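Local coordinates for chitin-binding type-4 domain-containing protein (Photorhabdus laumondii subsp. laumondii, PDB 6T5Z) that is a copper-dependent lytic polysaccharide monooxygenase of family AA10 that probably cleaves chitin chains by oxidation, at residues Y97-L102 with H148-V153; K39-A44 with A162-I167; Q65-W70 with D105-L110. All coordinates share one frame; numbering follows the deposited sequence.

Interaction 1 (Y97-L102 with H148-V153)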
loop_
_atom_site.group_PDB
_atom_site.type_symbol
_atom_site.label_atom_id
_atom_site.label_comp_id
_atom_site.label_asym_id
_atom_site.label_seq_id
_atom_site.Cartn_x
_atom_site.Cartn_y
_atom_site.Cartn_z
ATOM N N TYR A 97 7.570 -3.519 0.346
ATOM C CA TYR A 97 6.272 -4.065 -0.046
ATOM C C TYR A 97 6.021 -5.372 0.686
ATOM O O TYR A 97 6.893 -6.248 0.713
ATOM C CB TYR A 97 6.209 -4.259 -1.573
ATOM C CG TYR A 97 6.398 -2.937 -2.268
ATOM C CD1 TYR A 97 7.668 -2.471 -2.595
ATOM C CD2 TYR A 97 5.299 -2.131 -2.565
ATOM C CE1 TYR A 97 7.846 -1.224 -3.197
ATOM C CE2 TYR A 97 5.463 -0.905 -3.163
ATOM C CZ TYR A 97 6.730 -0.449 -3.468
ATOM O OH TYR A 97 6.871 0.778 -4.077
ATOM N N PHE A 98 4.840 -5.475 1.298
ATOM C CA PHE A 98 4.335 -6.670 1.949
ATOM C C PHE A 98 3.151 -7.203 1.146
ATOM O O PHE A 98 2.476 -6.454 0.442
ATOM C CB PHE A 98 3.881 -6.358 3.380
ATOM C CG PHE A 98 4.980 -5.874 4.287
ATOM C CD1 PHE A 98 5.595 -6.753 5.166
ATOM C CD2 PHE A 98 5.377 -4.530 4.292
ATOM C CE1 PHE A 98 6.607 -6.321 6.027
ATOM C CE2 PHE A 98 6.385 -4.093 5.145
ATOM C CZ PHE A 98 6.998 -4.992 6.019
ATOM N N ILE A 99 2.866 -8.494 1.274
ATOM C CA ILE A 99 1.667 -9.033 0.645
ATOM C C ILE A 99 0.931 -9.915 1.642
ATOM O O ILE A 99 1.524 -10.465 2.574
ATOM C CB ILE A 99 1.990 -9.785 -0.668
ATOM C CG1 ILE A 99 0.710 -10.032 -1.483
ATOM C CG2 ILE A 99 2.757 -11.085 -0.396
ATOM C CD1 ILE A 99 0.993 -10.452 -2.905
ATOM N N THR A 100 -0.390 -10.004 1.463
ATOM C CA THR A 100 -1.194 -10.881 2.301
ATOM C C THR A 100 -0.702 -12.319 2.182
ATOM O O THR A 100 -0.164 -12.733 1.150
ATOM C CB THR A 100 -2.674 -10.802 1.897
ATOM O OG1 THR A 100 -2.790 -10.727 0.465
ATOM C CG2 THR A 100 -3.322 -9.569 2.513
ATOM N N LYS A 101 -0.874 -13.075 3.265
ATOM C CA LYS A 101 -0.500 -14.481 3.283
ATOM C C LYS A 101 -1.365 -15.288 2.326
ATOM O O LYS A 101 -2.523 -14.947 2.060
ATOM C CB LYS A 101 -0.664 -15.069 4.684
ATOM C CG LYS A 101 0.380 -14.667 5.693
ATOM C CD LYS A 101 0.019 -15.214 7.076
ATOM C CE LYS A 101 1.104 -14.899 8.092
ATOM N NZ LYS A 101 0.625 -15.014 9.497
ATOM N N LEU A 102 -0.796 -16.377 1.816
ATOM C CA LEU A 102 -1.609 -17.401 1.185
ATOM C C LEU A 102 -2.575 -17.950 2.222
ATOM O O LEU A 102 -2.166 -18.338 3.322
ATOM C CB LEU A 102 -0.729 -18.513 0.614
ATOM C CG LEU A 102 0.238 -18.103 -0.497
ATOM C CD1 LEU A 102 1.100 -19.297 -0.901
ATOM C CD2 LEU A 102 -0.494 -17.532 -1.694
ATOM N N HIS A 148 -5.428 -10.596 -3.451
ATOM C CA HIS A 148 -4.424 -10.302 -2.437
ATOM C C HIS A 148 -4.271 -8.799 -2.300
ATOM O O HIS A 148 -4.510 -8.050 -3.252
ATOM C CB HIS A 148 -3.074 -10.927 -2.797
ATOM C CG HIS A 148 -3.054 -12.402 -2.612
ATOM N ND1 HIS A 148 -2.967 -12.979 -1.366
ATOM C CD2 HIS A 148 -3.163 -13.420 -3.499
ATOM C CE1 HIS A 148 -2.996 -14.293 -1.494
ATOM N NE2 HIS A 148 -3.115 -14.587 -2.777
ATOM N N VAL A 149 -3.850 -8.367 -1.112
ATOM C CA VAL A 149 -3.597 -6.962 -0.828
ATOM C C VAL A 149 -2.101 -6.787 -0.647
ATOM O O VAL A 149 -1.465 -7.555 0.083
ATOM C CB VAL A 149 -4.361 -6.480 0.414
ATOM C CG1 VAL A 149 -3.935 -5.061 0.784
ATOM C CG2 VAL A 149 -5.864 -6.557 0.163
ATOM N N ILE A 150 -1.544 -5.788 -1.321
ATOM C CA ILE A 150 -0.136 -5.444 -1.212
ATOM C C ILE A 150 -0.054 -4.158 -0.403
ATOM O O ILE A 150 -0.819 -3.220 -0.651
ATOM C CB ILE A 150 0.501 -5.284 -2.607
ATOM C CG1 ILE A 150 0.560 -6.649 -3.300
ATOM C CG2 ILE A 150 1.883 -4.602 -2.504
ATOM C CD1 ILE A 150 0.942 -6.651 -4.770
ATOM N N LEU A 151 0.840 -4.128 0.589
ATOM C CA LEU A 151 1.083 -2.932 1.390
ATOM C C LEU A 151 2.403 -2.304 0.967
ATOM O O LEU A 151 3.478 -2.873 1.194
ATOM C CB LEU A 151 1.095 -3.246 2.886
ATOM C CG LEU A 151 1.463 -2.064 3.793
ATOM C CD1 LEU A 151 0.402 -0.949 3.722
ATOM C CD2 LEU A 151 1.670 -2.490 5.240
ATOM N N GLY A 152 2.325 -1.121 0.357
ATOM C CA GLY A 152 3.514 -0.354 0.045
ATOM C C GLY A 152 3.835 0.569 1.201
ATOM O O GLY A 152 2.941 1.206 1.761
ATOM N N VAL A 153 5.117 0.622 1.573
ATOM C CA VAL A 153 5.572 1.468 2.675
ATOM C C VAL A 153 6.741 2.317 2.202
ATOM O O VAL A 153 7.763 1.789 1.743
ATOM C CB VAL A 153 5.965 0.652 3.912
ATOM C CG1 VAL A 153 6.336 1.592 5.074
ATOM C CG2 VAL A 153 4.824 -0.294 4.306
#
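The imidazole of His148 meets the 97-102 segment mainly at its edge: Thr100 OG1 and Lys101 O lie near its plane, while Leu102 CD2 reaches NE2 obliquely at 4.1 Å. The rings of Trp104 and Tyr144 also meet this imidazole. The Phe98 ring has Leu151 O in its plane at the edge and Val153 CG2 4.2 Å from CE2, and it packs edge-to-face with Phe41. Tyr97 turns a ring edge to Ile150 CG2 and stacks with Phe82; its CD2 comes within 3.6 Å of Gly152 CA, where the absence of a side chain makes room for the phenol. Asn136 and Trp84 bind the phenol oxygen beyond the contact.

Tyr97 and Phe98 project from opposite faces of an antiparallel pairing of strands 92-99 and 148-156, within the beta-sandwich core common to AA10 enzymes. Phe98 and Leu151 form the hydrogen-bonded pair, with Phe98 N to Leu151 O at 2.9 Å (167°) and Leu151 N to Phe98 O at 2.8 Å. The flanking pairs, Tyr97 with Gly152 and Ile99 with Ile150, are non-hydrogen-bonded, and CG1 of Ile99 meets CG1 of Ile150 at 3.8 Å on the sheet face shared with Tyr97. At the next step Thr100 N still bonds to Val149 O. Thr100 OG1 sits between its own backbone N and carbonyl carbon (chi1 39°), a rotation that aims it at the opposite strand: it accepts from Val149 N at 3.0 Å and forms a hydrogen bond with His148 ND1 at 2.9 Å in which either atom could be the donor.

Interaction 2 (K39-A44 with A162-I167); sequences KGFPQA and AFYQVI
Tyr164 reaches from strand 161-172 to Phe41 in the loop after strand 36-38. From CB, CG swings beside its own backbone N (chi1 -72°), and the ring, its plane nearly at right angles to the plane of CA, CB and CG (chi2 87°), presents an edge to the loop. There CE2 meets Phe41 CB at 3.7 Å, the CB lying in the plane of the phenol, and CZ touches the same atom less closely. The tip, OH, packs against the Lys39 and Phe41 backbone, with Lys39 CA and Phe41 N each 3.7 Å away. No hydrogen bond passes between the two segments; the hydroxyl is instead bonded to Lys38 O, just before the loop segment, which fixes the tip while its flanks make van der Waals contact.

Two residues earlier on the strand, Ala162 CB faces Lys39, 3.9 Å from its CA and 4.0 Å from its CB. The Lys39 chain then leads off to place NZ on the carbonyls of Ile156 and Thr159, at the turn joining strands 148-156 and 161-172. Beyond Phe41 the loop bends sharply: the peptide before Pro42 is cis, Pro42 CB covers a face of the Phe41 ring, and Ala44 N bonds to Gly40 O at 2.9 Å. The side chain of Ala162 is about 11 Å from the bound copper; the contact is structural packing near, but not in, the metal site, where the loop leaving strand 36-38 packs on strand 161-172, that strand's antiparallel neighbour in the beta-sandwich of AA10 enzymes.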
loop_
_atom_site.group_PDB
_atom_site.type_symbol
_atom_site.label_atom_id
_atom_site.label_comp_id
_atom_site.label_asym_id
_atom_site.label_seq_id
_atom_site.Cartn_x
_atom_site.Cartn_y
_atom_site.Cartn_z
ATOM N N LYS A 39 6.696 4.879 11.371
ATOM C CA LYS A 39 7.397 3.885 10.569
ATOM C C LYS A 39 7.514 2.573 11.344
ATOM O O LYS A 39 7.111 2.462 12.506
ATOM C CB LYS A 39 8.782 4.397 10.163
ATOM C CG LYS A 39 9.738 4.623 11.346
ATOM C CD LYS A 39 11.128 5.083 10.920
ATOM C CE LYS A 39 11.113 6.494 10.348
ATOM N NZ LYS A 39 12.513 7.025 10.203
ATOM N N GLY A 40 8.074 1.560 10.694
ATOM C CA GLY A 40 8.476 0.353 11.386
ATOM C C GLY A 40 7.486 -0.794 11.372
ATOM O O GLY A 40 7.637 -1.725 12.170
ATOM N N PHE A 41 6.465 -0.749 10.521
ATOM C CA PHE A 41 5.613 -1.909 10.337
ATOM C C PHE A 41 6.450 -3.143 9.969
ATOM O O PHE A 41 7.340 -3.044 9.136
ATOM C CB PHE A 41 4.577 -1.615 9.243
ATOM C CG PHE A 41 3.591 -2.712 9.047
ATOM C CD1 PHE A 41 2.403 -2.732 9.765
ATOM C CD2 PHE A 41 3.850 -3.734 8.147
ATOM C CE1 PHE A 41 1.493 -3.757 9.584
ATOM C CE2 PHE A 41 2.948 -4.753 7.966
ATOM C CZ PHE A 41 1.763 -4.765 8.683
ATOM N N PRO A 42 6.155 -4.313 10.564
ATOM C CA PRO A 42 5.078 -4.626 11.518
ATOM C C PRO A 42 5.434 -4.514 13.005
ATOM O O PRO A 42 4.552 -4.706 13.847
ATOM C CB PRO A 42 4.754 -6.081 11.181
ATOM C CG PRO A 42 6.095 -6.646 10.817
ATOM C CD PRO A 42 6.765 -5.540 10.020
ATOM N N GLN A 43 6.701 -4.244 13.328
ATOM C CA GLN A 43 7.086 -4.139 14.737
ATOM C C GLN A 43 6.456 -2.917 15.393
ATOM O O GLN A 43 6.235 -2.911 16.609
ATOM C CB GLN A 43 8.612 -4.094 14.868
ATOM C CG GLN A 43 9.327 -5.383 14.466
ATOM C CD GLN A 43 9.416 -5.608 12.959
ATOM O OE1 GLN A 43 9.544 -4.656 12.170
ATOM N NE2 GLN A 43 9.353 -6.883 12.548
ATOM N N ALA A 44 6.170 -1.882 14.611
ATOM C CA ALA A 44 5.426 -0.715 15.076
ATOM C C ALA A 44 4.481 -0.298 13.953
ATOM O O ALA A 44 4.148 -1.089 13.062
ATOM C CB ALA A 44 6.367 0.421 15.504
ATOM N N ALA A 162 6.197 7.113 8.143
ATOM C CA ALA A 162 6.195 6.454 6.845
ATOM C C ALA A 162 4.826 6.655 6.213
ATOM O O ALA A 162 3.849 6.953 6.902
ATOM C CB ALA A 162 6.491 4.955 6.957
ATOM N N PHE A 163 4.746 6.449 4.904
ATOM C CA PHE A 163 3.467 6.523 4.202
ATOM C C PHE A 163 3.008 5.128 3.808
ATOM O O PHE A 163 3.810 4.310 3.347
ATOM C CB PHE A 163 3.570 7.433 2.978
ATOM C CG PHE A 163 3.713 8.883 3.344
ATOM C CD1 PHE A 163 4.953 9.401 3.701
ATOM C CD2 PHE A 163 2.599 9.706 3.422
ATOM C CE1 PHE A 163 5.084 10.728 4.079
ATOM C CE2 PHE A 163 2.726 11.040 3.799
ATOM C CZ PHE A 163 3.963 11.546 4.132
ATOM N N TYR A 164 1.707 4.858 3.982
ATOM C CA TYR A 164 1.182 3.493 3.896
ATOM C C TYR A 164 0.153 3.403 2.778
ATOM O O TYR A 164 -0.850 4.126 2.793
ATOM C CB TYR A 164 0.581 3.067 5.236
ATOM C CG TYR A 164 1.628 2.807 6.306
ATOM C CD1 TYR A 164 2.112 3.842 7.108
ATOM C CD2 TYR A 164 2.140 1.526 6.501
ATOM C CE1 TYR A 164 3.081 3.601 8.094
ATOM C CE2 TYR A 164 3.101 1.276 7.474
ATOM C CZ TYR A 164 3.566 2.315 8.263
ATOM O OH TYR A 164 4.506 2.054 9.233
ATOM N N GLN A 165 0.389 2.502 1.817
ATOM C CA GLN A 165 -0.461 2.387 0.628
ATOM C C GLN A 165 -0.839 0.930 0.371
ATOM O O GLN A 165 -0.052 0.189 -0.222
ATOM C CB GLN A 165 0.251 2.979 -0.589
ATOM C CG GLN A 165 0.382 4.505 -0.538
ATOM C CD GLN A 165 -0.829 5.218 -1.134
ATOM O OE1 GLN A 165 -1.156 5.029 -2.303
ATOM N NE2 GLN A 165 -1.479 6.053 -0.334
ATOM N N VAL A 166 -2.074 0.526 0.763
ATOM C CA VAL A 166 -2.579 -0.793 0.382
ATOM C C VAL A 166 -3.088 -0.750 -1.056
ATOM O O VAL A 166 -3.608 0.271 -1.537
ATOM C CB VAL A 166 -3.673 -1.283 1.361
ATOM C CG1 VAL A 166 -3.119 -1.418 2.781
ATOM C CG2 VAL A 166 -4.892 -0.346 1.362
ATOM N N ILE A 167 -2.903 -1.875 -1.754
ATOM C CA ILE A 167 -3.272 -2.065 -3.157
ATOM C C ILE A 167 -4.073 -3.358 -3.259
ATOM O O ILE A 167 -3.623 -4.410 -2.791
ATOM C CB ILE A 167 -2.028 -2.142 -4.074
ATOM C CG1 ILE A 167 -1.091 -0.962 -3.835
ATOM C CG2 ILE A 167 -2.437 -2.186 -5.552
ATOM C CD1 ILE A 167 0.296 -1.118 -4.489
#

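Interaction 3 (Q65-W70 with D105-L110)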
loop_
_atom_site.group_PDB
_atom_site.type_symbol
_atom_site.label_atom_id
_atom_site.label_comp_id
_atom_site.label_asym_id
_atom_site.label_seq_id
_atom_site.Cartn_x
_atom_site.Cartn_y
_atom_site.Cartn_z
ATOM N N GLN A 65 -13.107 -4.473 4.896
ATOM C CA GLN A 65 -12.469 -5.596 4.208
ATOM C C GLN A 65 -13.522 -6.666 3.929
ATOM O O GLN A 65 -13.948 -7.395 4.833
ATOM C CB GLN A 65 -11.299 -6.159 5.008
ATOM C CG GLN A 65 -10.458 -7.148 4.210
ATOM C CD GLN A 65 -10.004 -6.583 2.879
ATOM O OE1 GLN A 65 -9.326 -5.552 2.825
ATOM N NE2 GLN A 65 -10.380 -7.251 1.796
ATOM N N THR A 66 -13.958 -6.729 2.674
ATOM C CA THR A 66 -14.783 -7.814 2.157
ATOM C C THR A 66 -14.286 -8.122 0.754
ATOM O O THR A 66 -13.594 -7.312 0.133
ATOM C CB THR A 66 -16.285 -7.467 2.092
ATOM O OG1 THR A 66 -16.493 -6.480 1.073
ATOM C CG2 THR A 66 -16.798 -6.930 3.426
ATOM N N GLU A 67 -14.645 -9.305 0.255
ATOM C CA GLU A 67 -14.320 -9.648 -1.127
ATOM C C GLU A 67 -14.918 -8.655 -2.119
ATOM O O GLU A 67 -14.334 -8.417 -3.181
ATOM C CB GLU A 67 -14.812 -11.056 -1.455
ATOM C CG GLU A 67 -13.997 -12.150 -0.792
ATOM C CD GLU A 67 -14.584 -13.532 -1.024
ATOM O OE1 GLU A 67 -15.386 -13.992 -0.181
ATOM O OE2 GLU A 67 -14.256 -14.149 -2.064
ATOM N N ASP A 68 -16.066 -8.067 -1.785
ATOM C CA ASP A 68 -16.819 -7.234 -2.715
ATOM C C ASP A 68 -16.435 -5.762 -2.674
ATOM O O ASP A 68 -16.801 -5.023 -3.596
ATOM C CB ASP A 68 -18.336 -7.361 -2.438
ATOM C CG ASP A 68 -18.672 -7.365 -0.936
ATOM O OD1 ASP A 68 -18.786 -8.469 -0.351
ATOM O OD2 ASP A 68 -18.825 -6.275 -0.341
ATOM N N ARG A 69 -15.687 -5.322 -1.656
ATOM C CA ARG A 69 -15.624 -3.891 -1.355
ATOM C C ARG A 69 -14.795 -3.116 -2.369
ATOM O O ARG A 69 -15.168 -2.005 -2.768
ATOM C CB ARG A 69 -15.067 -3.682 0.051
ATOM C CG ARG A 69 -14.893 -2.212 0.419
ATOM C CD ARG A 69 -16.243 -1.570 0.698
ATOM N NE ARG A 69 -16.141 -0.139 0.965
ATOM C CZ ARG A 69 -16.082 0.799 0.024
ATOM N NH1 ARG A 69 -16.083 0.466 -1.263
ATOM N NH2 ARG A 69 -16.025 2.080 0.369
ATOM N N TRP A 70 -13.625 -3.639 -2.737
ATOM C CA TRP A 70 -12.606 -2.836 -3.387
ATOM C C TRP A 70 -12.395 -3.253 -4.833
ATOM O O TRP A 70 -12.443 -4.440 -5.166
ATOM C CB TRP A 70 -11.280 -2.934 -2.626
ATOM C CG TRP A 70 -11.410 -2.497 -1.187
ATOM C CD1 TRP A 70 -11.235 -3.273 -0.074
ATOM C CD2 TRP A 70 -11.780 -1.196 -0.714
ATOM N NE1 TRP A 70 -11.453 -2.531 1.059
ATOM C CE2 TRP A 70 -11.780 -1.249 0.695
ATOM C CE3 TRP A 70 -12.088 0.018 -1.346
ATOM C CZ2 TRP A 70 -12.087 -0.136 1.484
ATOM C CZ3 TRP A 70 -12.389 1.123 -0.560
ATOM C CH2 TRP A 70 -12.401 1.031 0.837
ATOM N N ASP A 105 -7.848 -14.151 4.914
ATOM C CA ASP A 105 -9.306 -14.097 4.856
ATOM C C ASP A 105 -9.736 -12.742 4.314
ATOM O O ASP A 105 -9.673 -11.735 5.034
ATOM C CB ASP A 105 -9.907 -14.343 6.241
ATOM C CG ASP A 105 -11.412 -14.533 6.204
ATOM O OD1 ASP A 105 -12.056 -14.069 5.243
ATOM O OD2 ASP A 105 -11.956 -15.144 7.146
ATOM N N PRO A 106 -10.200 -12.669 3.064
ATOM C CA PRO A 106 -10.544 -11.372 2.461
ATOM C C PRO A 106 -11.775 -10.717 3.056
ATOM O O PRO A 106 -12.114 -9.597 2.661
ATOM C CB PRO A 106 -10.774 -11.733 0.988
ATOM C CG PRO A 106 -11.166 -13.173 1.022
ATOM C CD PRO A 106 -10.365 -13.787 2.121
ATOM N N ASN A 107 -12.463 -11.381 3.979
ATOM C CA ASN A 107 -13.651 -10.845 4.623
ATOM C C ASN A 107 -13.415 -10.514 6.091
ATOM O O ASN A 107 -14.376 -10.358 6.849
ATOM C CB ASN A 107 -14.801 -11.840 4.468
ATOM C CG ASN A 107 -15.256 -11.974 3.028
ATOM O OD1 ASN A 107 -15.649 -10.986 2.402
ATOM N ND2 ASN A 107 -15.196 -13.196 2.486
ATOM N N LYS A 108 -12.158 -10.414 6.505
ATOM C CA LYS A 108 -11.761 -10.045 7.854
ATOM C C LYS A 108 -10.777 -8.889 7.781
ATOM O O LYS A 108 -10.105 -8.701 6.763
ATOM C CB LYS A 108 -11.124 -11.233 8.593
ATOM C CG LYS A 108 -12.117 -12.307 8.993
ATOM C CD LYS A 108 -13.241 -11.694 9.812
ATOM C CE LYS A 108 -14.149 -12.761 10.409
ATOM N NZ LYS A 108 -15.586 -12.405 10.248
ATOM N N PRO A 109 -10.655 -8.107 8.852
ATOM C CA PRO A 109 -9.786 -6.927 8.804
ATOM C C PRO A 109 -8.335 -7.272 8.498
ATOM O O PRO A 109 -7.837 -8.356 8.819
ATOM C CB PRO A 109 -9.924 -6.329 10.207
ATOM C CG PRO A 109 -11.271 -6.811 10.682
ATOM C CD PRO A 109 -11.406 -8.194 10.118
ATOM N N LEU A 110 -7.656 -6.317 7.867
ATOM C CA LEU A 110 -6.223 -6.430 7.647
ATOM C C LEU A 110 -5.487 -6.271 8.969
ATOM O O LEU A 110 -5.702 -5.306 9.703
ATOM C CB LEU A 110 -5.745 -5.376 6.659
ATOM C CG LEU A 110 -6.282 -5.457 5.230
ATOM C CD1 LEU A 110 -5.832 -4.227 4.429
ATOM C CD2 LEU A 110 -5.790 -6.741 4.569
#
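A single carboxamide, that of Asn107, grips Glu67 at both backbone and side chain. Its OD1 accepts from Glu67 N at 2.9 Å, with the donor standing 41° out of the carbonyl plane, and its ND2 gives a hydrogen bond to Glu67 OE1 at 2.8 Å, received on the anti side of the carboxylate. The two bonds together fix the rotation of the amide, whose plane is 61° from that of the carboxylate. Asn107 CG lies beside its own backbone N (chi1 -68°), which brings the amide back across to Glu67 although the CB bond points away.

The Asn107 backbone is itself held in a type I beta turn from Asp105 to Lys108, and Asp105 OD1 accepts from Asn107 N at 3.0 Å, making an Asx turn. Two loops of the enzyme surface meet here, the one after strand 36-38 and the one after strand 92-99. Pro106 lies alongside the Glu67 chain, pointing the same way, with CG to CG at 3.5 Å.

On the more buried side Gln65 packs against the turn. Its CG packs tightly on Lys108 O at 3.0 Å, and the bend beyond CG carries NE2 to Pro106 O, also 3.0 Å, with that oxygen in the plane of the Gln65 amide. Tyr147 is a second partner of NE2 and Arg10 bonds to OE1, so both ends of the amide are used; OE1 also rests 3.9 Å from Leu110 CG. In the same loop as Gln65, Thr66 OG1 donates to Asp68 OD2 at 2.7 Å, tying the loop back on itself.

From the N terminus, the loop between strands 36-38 and 73-76 supplies first 39-44, half of interaction 2, and then 65-70, half of interaction 3. Next come 97-102 of interaction 1 and 105-110, which closes interaction 3. Segment 148-153 closes interaction 1, and 162-167 finally closes interaction 2, the widest loop, which encloses both others; interactions 1 and 3 cross. Strands 148-156 and 161-172 are sheet neighbours, so interactions 1 and 2 are linked by probable backbone hydrogen bonds, Ile150 O with Ile167 N and Gly152 N with Gln165 O. Leu110 of interaction 3 packs on Thr100 and Val149 of interaction 1 and on Val166 of interaction 2, joining the 105-110 loop, and through it 65-70, to the sheet.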